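Local coordinates for protein succinate-semialdehyde dehydrogenase (NAD(P)(+)) (Marinobacter aquaeolei, PDB 3RH9) that belongs to the aldehyde dehydrogenase family and probably oxidises succinate semialdehyde to succinate with a nicotinamide cofactor as electron acceptor, at residues T401-G409 with R427-F437. Sequence-based numbering, arbitrary orientation.
Sequences TEEEVIDAG and RAQRVAAGLRF
Arg430 takes the carboxylate of Glu402 side-on, one nitrogen to each oxygen: NH2 of Arg430 donates to OE1 of Glu402 (2.7 Å) and NE of Arg430 to OE2 of Glu402 (2.8 Å). Both bonds are nearly straight, both use syn lone pairs, and the two planes lie 8° apart, a bidentate salt bridge that fixes the carboxylate's rotation. Glu402 reaches across with CG anti to the backbone N (chi1 173°) and the chain extended beyond it, whereas Arg430 bends at chi3 to turn its edge to the acid. Arg427 extends the network only loosely: its NE lies 3.8 Å from OE1 of Glu402, a long salt bridge with steeply inclined planes, while its NH1 pairs with Asp268. A leucine in place of Arg430 would probably remove both hydrogen bonds to Glu402, leaving its carboxylate freer to turn. Farther along, Ile406 packs between the helices, CG1 meeting CG1 of Val431 at 3.9 Å and CD1 lying 3.8 Å from CA of Val431. CG2 of Ile406 lies against the backbone of Gly434, 4.0 Å from its O. At the far end the edge of the Phe437 ring meets a carbonyl, CZ lying 3.3 Å from O of Gly409, which also accepts a hydrogen bond from Arg295. Helix 402-409 and the 427-434 part of helix 425-434 run side by side at 29°. Strand 417-421, helix 425-434 and strand 439-442 form a beta-alpha-beta unit with adjacent parallel strands; helix 402-409 connects strand 393-399 to strand 417-421 of the same mixed sheet.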
ATOM      1  N   THR A 401      -4.170  35.141  -6.562  1.00 19.60           N
ATOM      2  CA  THR A 401      -3.052  34.839  -5.667  1.00 21.70           C
ATOM      3  C   THR A 401      -2.523  33.407  -5.723  1.00 21.10           C
ATOM      4  O   THR A 401      -3.235  32.477  -6.083  1.00 20.91           O
ATOM      5  CB  THR A 401      -3.411  35.119  -4.204  1.00 21.90           C
ATOM      6  OG1 THR A 401      -4.228  34.050  -3.706  1.00 23.90           O
ATOM      7  CG2 THR A 401      -4.151  36.422  -4.086  1.00 20.28           C
ATOM      8  N   GLU A 402      -1.264  33.246  -5.329  1.00 21.99           N
ATOM      9  CA  GLU A 402      -0.646  31.930  -5.221  1.00 21.67           C
ATOM     10  C   GLU A 402      -1.441  31.022  -4.286  1.00 21.52           C
ATOM     11  O   GLU A 402      -1.807  29.914  -4.658  1.00 20.69           O
ATOM     12  CB  GLU A 402       0.798  32.051  -4.724  1.00 20.90           C
ATOM     13  CG  GLU A 402       1.465  30.721  -4.411  1.00 21.00           C
ATOM     14  CD  GLU A 402       2.909  30.875  -3.951  1.00 23.36           C
ATOM     15  OE1 GLU A 402       3.593  31.798  -4.443  1.00 22.79           O
ATOM     16  OE2 GLU A 402       3.366  30.067  -3.104  1.00 22.79           O
ATOM     17  N   GLU A 403      -1.706  31.495  -3.072  1.00 21.48           N
ATOM     18  CA  GLU A 403      -2.388  30.676  -2.083  1.00 23.45           C
ATOM     19  C   GLU A 403      -3.790  30.289  -2.542  1.00 21.01           C
ATOM     20  O   GLU A 403      -4.208  29.148  -2.377  1.00 20.51           O
ATOM     21  CB  GLU A 403      -2.418  31.360  -0.711  1.00 24.27           C
ATOM     22  CG  GLU A 403      -2.505  32.884  -0.784  1.00 29.33           C
ATOM     23  CD  GLU A 403      -1.164  33.535  -1.147  1.00 31.45           C
ATOM     24  OE1 GLU A 403      -0.110  33.042  -0.662  1.00 33.52           O
ATOM     25  OE2 GLU A 403      -1.165  34.537  -1.907  1.00 28.22           O
ATOM     26  N   GLU A 404      -4.503  31.236  -3.131  1.00 20.47           N
ATOM     27  CA  GLU A 404      -5.841  30.966  -3.643  1.00 20.80           C
ATOM     28  C   GLU A 404      -5.877  29.833  -4.683  1.00 20.66           C
ATOM     29  O   GLU A 404      -6.768  28.978  -4.634  1.00 20.53           O
ATOM     30  CB  GLU A 404      -6.442  32.237  -4.241  1.00 21.18           C
ATOM     31  CG  GLU A 404      -7.512  31.978  -5.293  1.00 22.16           C
ATOM     32  CD  GLU A 404      -7.952  33.250  -6.020  1.00 25.45           C
ATOM     33  OE1 GLU A 404      -7.085  34.113  -6.321  1.00 23.86           O
ATOM     34  OE2 GLU A 404      -9.169  33.378  -6.298  1.00 27.10           O
ATOM     35  N   VAL A 405      -4.921  29.834  -5.616  1.00 18.90           N
ATOM     36  CA  VAL A 405      -4.907  28.860  -6.701  1.00 18.09           C
ATOM     37  C   VAL A 405      -4.444  27.486  -6.236  1.00 17.70           C
ATOM     38  O   VAL A 405      -4.795  26.471  -6.838  1.00 16.65           O
ATOM     39  CB  VAL A 405      -4.046  29.324  -7.905  1.00 17.45           C
ATOM     40  CG1 VAL A 405      -2.568  29.121  -7.627  1.00 16.86           C
ATOM     41  CG2 VAL A 405      -4.453  28.583  -9.177  1.00 14.63           C
ATOM     42  N   ILE A 406      -3.648  27.450  -5.170  1.00 18.02           N
ATOM     43  CA  ILE A 406      -3.238  26.175  -4.584  1.00 17.19           C
ATOM     44  C   ILE A 406      -4.421  25.524  -3.859  1.00 17.70           C
ATOM     45  O   ILE A 406      -4.670  24.334  -4.029  1.00 17.60           O
ATOM     46  CB  ILE A 406      -2.053  26.316  -3.624  1.00 16.85           C
ATOM     47  CG1 ILE A 406      -0.749  26.467  -4.408  1.00 16.44           C
ATOM     48  CG2 ILE A 406      -1.986  25.114  -2.687  1.00 14.94           C
ATOM     49  CD1 ILE A 406       0.416  26.925  -3.553  1.00 16.68           C
ATOM     50  N   ASP A 407      -5.166  26.294  -3.070  1.00 16.81           N
ATOM     51  CA  ASP A 407      -6.354  25.733  -2.449  1.00 17.28           C
ATOM     52  C   ASP A 407      -7.334  25.312  -3.543  1.00 17.57           C
ATOM     53  O   ASP A 407      -8.016  24.300  -3.422  1.00 16.44           O
ATOM     54  CB  ASP A 407      -7.004  26.710  -1.469  1.00 17.01           C
ATOM     55  CG  ASP A 407      -6.193  26.878  -0.188  1.00 22.06           C
ATOM     56  OD1 ASP A 407      -5.283  26.055   0.065  1.00 22.80           O
ATOM     57  OD2 ASP A 407      -6.450  27.838   0.573  1.00 22.85           O
ATOM     58  N   ALA A 408      -7.380  26.081  -4.624  1.00 16.57           N
ATOM     59  CA  ALA A 408      -8.319  25.812  -5.687  1.00 15.37           C
ATOM     60  C   ALA A 408      -7.960  24.493  -6.354  1.00 16.80           C
ATOM     61  O   ALA A 408      -8.834  23.684  -6.645  1.00 15.69           O
ATOM     62  CB  ALA A 408      -8.315  26.938  -6.682  1.00 15.80           C
ATOM     63  N   GLY A 409      -6.663  24.278  -6.576  1.00 16.81           N
ATOM     64  CA  GLY A 409      -6.183  23.056  -7.192  1.00 14.89           C
ATOM     65  C   GLY A 409      -6.442  21.824  -6.346  1.00 15.40           C
ATOM     66  O   GLY A 409      -6.654  20.725  -6.869  1.00 14.96           O
ATOM     67  N   ARG A 427       8.468  30.383  -6.178  1.00 21.98           N
ATOM     68  CA  ARG A 427       7.024  30.218  -6.139  1.00 20.78           C
ATOM     69  C   ARG A 427       6.604  28.869  -6.722  1.00 20.87           C
ATOM     70  O   ARG A 427       5.797  28.153  -6.127  1.00 20.07           O
ATOM     71  CB  ARG A 427       6.341  31.355  -6.885  1.00 21.72           C
ATOM     72  CG  ARG A 427       4.958  31.033  -7.393  1.00 21.62           C
ATOM     73  CD  ARG A 427       4.555  31.996  -8.483  1.00 21.74           C
ATOM     74  NE  ARG A 427       3.974  33.216  -7.935  1.00 23.44           N
ATOM     75  CZ  ARG A 427       3.937  34.387  -8.565  1.00 22.00           C
ATOM     76  NH1 ARG A 427       4.466  34.530  -9.780  1.00 21.19           N
ATOM     77  NH2 ARG A 427       3.372  35.419  -7.961  1.00 22.51           N
ATOM     78  N   ALA A 428       7.158  28.523  -7.883  1.00 21.35           N
ATOM     79  CA  ALA A 428       6.899  27.222  -8.507  1.00 18.98           C
ATOM     80  C   ALA A 428       7.137  26.070  -7.530  1.00 19.37           C
ATOM     81  O   ALA A 428       6.516  25.013  -7.625  1.00 17.75           O
ATOM     82  CB  ALA A 428       7.766  27.043  -9.742  1.00 17.42           C
ATOM     83  N   GLN A 429       8.051  26.263  -6.592  1.00 19.21           N
ATOM     84  CA  GLN A 429       8.408  25.159  -5.721  1.00 18.40           C
ATOM     85  C   GLN A 429       7.450  25.049  -4.560  1.00 18.02           C
ATOM     86  O   GLN A 429       7.187  23.948  -4.070  1.00 17.07           O
ATOM     87  CB  GLN A 429       9.850  25.280  -5.255  1.00 18.63           C
ATOM     88  CG  GLN A 429      10.836  24.989  -6.371  1.00 18.73           C
ATOM     89  CD  GLN A 429      12.258  24.888  -5.870  1.00 20.92           C
ATOM     90  OE1 GLN A 429      12.950  25.897  -5.727  1.00 20.95           O
ATOM     91  NE2 GLN A 429      12.707  23.657  -5.603  1.00 21.94           N
ATOM     92  N   ARG A 430       6.915  26.193  -4.139  1.00 18.36           N
ATOM     93  CA  ARG A 430       5.905  26.225  -3.098  1.00 17.04           C
ATOM     94  C   ARG A 430       4.608  25.640  -3.631  1.00 16.59           C
ATOM     95  O   ARG A 430       3.844  25.027  -2.888  1.00 16.11           O
ATOM     96  CB  ARG A 430       5.674  27.648  -2.611  1.00 20.02           C
ATOM     97  CG  ARG A 430       6.812  28.248  -1.802  1.00 20.46           C
ATOM     98  CD  ARG A 430       6.406  29.610  -1.248  1.00 19.91           C
ATOM     99  NE  ARG A 430       5.978  30.487  -2.332  1.00 22.43           N
ATOM    100  CZ  ARG A 430       6.718  31.468  -2.845  1.00 23.41           C
ATOM    101  NH1 ARG A 430       7.929  31.730  -2.362  1.00 21.19           N
ATOM    102  NH2 ARG A 430       6.243  32.195  -3.842  1.00 22.60           N
ATOM    103  N   VAL A 431       4.358  25.821  -4.925  1.00 16.53           N
ATOM    104  CA  VAL A 431       3.151  25.257  -5.516  1.00 16.28           C
ATOM    105  C   VAL A 431       3.232  23.729  -5.554  1.00 16.02           C
ATOM    106  O   VAL A 431       2.337  23.039  -5.061  1.00 16.14           O
ATOM    107  CB  VAL A 431       2.849  25.821  -6.917  1.00 16.69           C
ATOM    108  CG1 VAL A 431       1.469  25.363  -7.383  1.00 14.36           C
ATOM    109  CG2 VAL A 431       2.907  27.332  -6.890  1.00 18.74           C
ATOM    110  N   ALA A 432       4.304  23.191  -6.120  1.00 14.62           N
ATOM    111  CA  ALA A 432       4.468  21.755  -6.096  1.00 13.98           C
ATOM    112  C   ALA A 432       4.305  21.251  -4.666  1.00 15.18           C
ATOM    113  O   ALA A 432       3.583  20.289  -4.422  1.00 15.13           O
ATOM    114  CB  ALA A 432       5.801  21.366  -6.636  1.00 15.20           C
ATOM    115  N   ALA A 433       4.959  21.902  -3.714  1.00 15.15           N
ATOM    116  CA  ALA A 433       4.889  21.433  -2.331  1.00 15.91           C
ATOM    117  C   ALA A 433       3.458  21.394  -1.746  1.00 16.23           C
ATOM    118  O   ALA A 433       3.103  20.474  -0.995  1.00 15.63           O
ATOM    119  CB  ALA A 433       5.821  22.244  -1.443  1.00 15.81           C
ATOM    120  N   GLY A 434       2.647  22.388  -2.091  1.00 14.64           N
ATOM    121  CA  GLY A 434       1.347  22.528  -1.478  1.00 14.24           C
ATOM    122  C   GLY A 434       0.297  21.751  -2.230  1.00 14.44           C
ATOM    123  O   GLY A 434      -0.782  21.463  -1.705  1.00 14.16           O
ATOM    124  N   LEU A 435       0.618  21.416  -3.474  1.00 15.14           N
ATOM    125  CA  LEU A 435      -0.278  20.644  -4.320  1.00 13.68           C
ATOM    126  C   LEU A 435      -0.250  19.200  -3.906  1.00 13.57           C
ATOM    127  O   LEU A 435       0.786  18.559  -4.004  1.00 15.38           O
ATOM    128  CB  LEU A 435       0.139  20.766  -5.780  1.00 13.27           C
ATOM    129  CG  LEU A 435      -0.348  22.032  -6.492  1.00 12.95           C
ATOM    130  CD1 LEU A 435       0.132  22.028  -7.921  1.00 13.34           C
ATOM    131  CD2 LEU A 435      -1.861  22.152  -6.455  1.00 12.12           C
ATOM    132  N   ARG A 436      -1.377  18.682  -3.430  1.00 13.41           N
ATOM    133  CA  ARG A 436      -1.454  17.272  -3.063  1.00 13.01           C
ATOM    134  C   ARG A 436      -1.697  16.392  -4.309  1.00 12.84           C
ATOM    135  O   ARG A 436      -2.746  15.764  -4.456  1.00 12.62           O
ATOM    136  CB  ARG A 436      -2.560  17.055  -2.029  1.00 13.49           C
ATOM    137  CG  ARG A 436      -2.564  18.049  -0.878  1.00 13.89           C
ATOM    138  CD  ARG A 436      -1.951  17.450   0.378  1.00 13.83           C
ATOM    139  NE  ARG A 436      -0.517  17.233   0.220  1.00 14.64           N
ATOM    140  CZ  ARG A 436       0.238  16.542   1.063  1.00 13.94           C
ATOM    141  NH1 ARG A 436      -0.296  15.982   2.139  1.00 13.62           N
ATOM    142  NH2 ARG A 436       1.530  16.406   0.824  1.00 13.44           N
ATOM    143  N   PHE A 437      -0.726  16.371  -5.211  1.00 12.64           N
ATOM    144  CA  PHE A 437      -0.809  15.547  -6.407  1.00 12.59           C
ATOM    145  C   PHE A 437       0.462  14.715  -6.570  1.00 13.35           C
ATOM    146  O   PHE A 437       1.558  15.148  -6.227  1.00 12.95           O
ATOM    147  CB  PHE A 437      -1.072  16.402  -7.642  1.00 11.55           C
ATOM    148  CG  PHE A 437      -2.436  16.988  -7.667  1.00 12.08           C
ATOM    149  CD1 PHE A 437      -2.728  18.122  -6.930  1.00 12.20           C
ATOM    150  CD2 PHE A 437      -3.445  16.390  -8.401  1.00 12.16           C
ATOM    151  CE1 PHE A 437      -3.986  18.638  -6.936  1.00 12.71           C
ATOM    152  CE2 PHE A 437      -4.714  16.906  -8.404  1.00 10.85           C
ATOM    153  CZ  PHE A 437      -4.984  18.024  -7.682  1.00 12.59           C
TER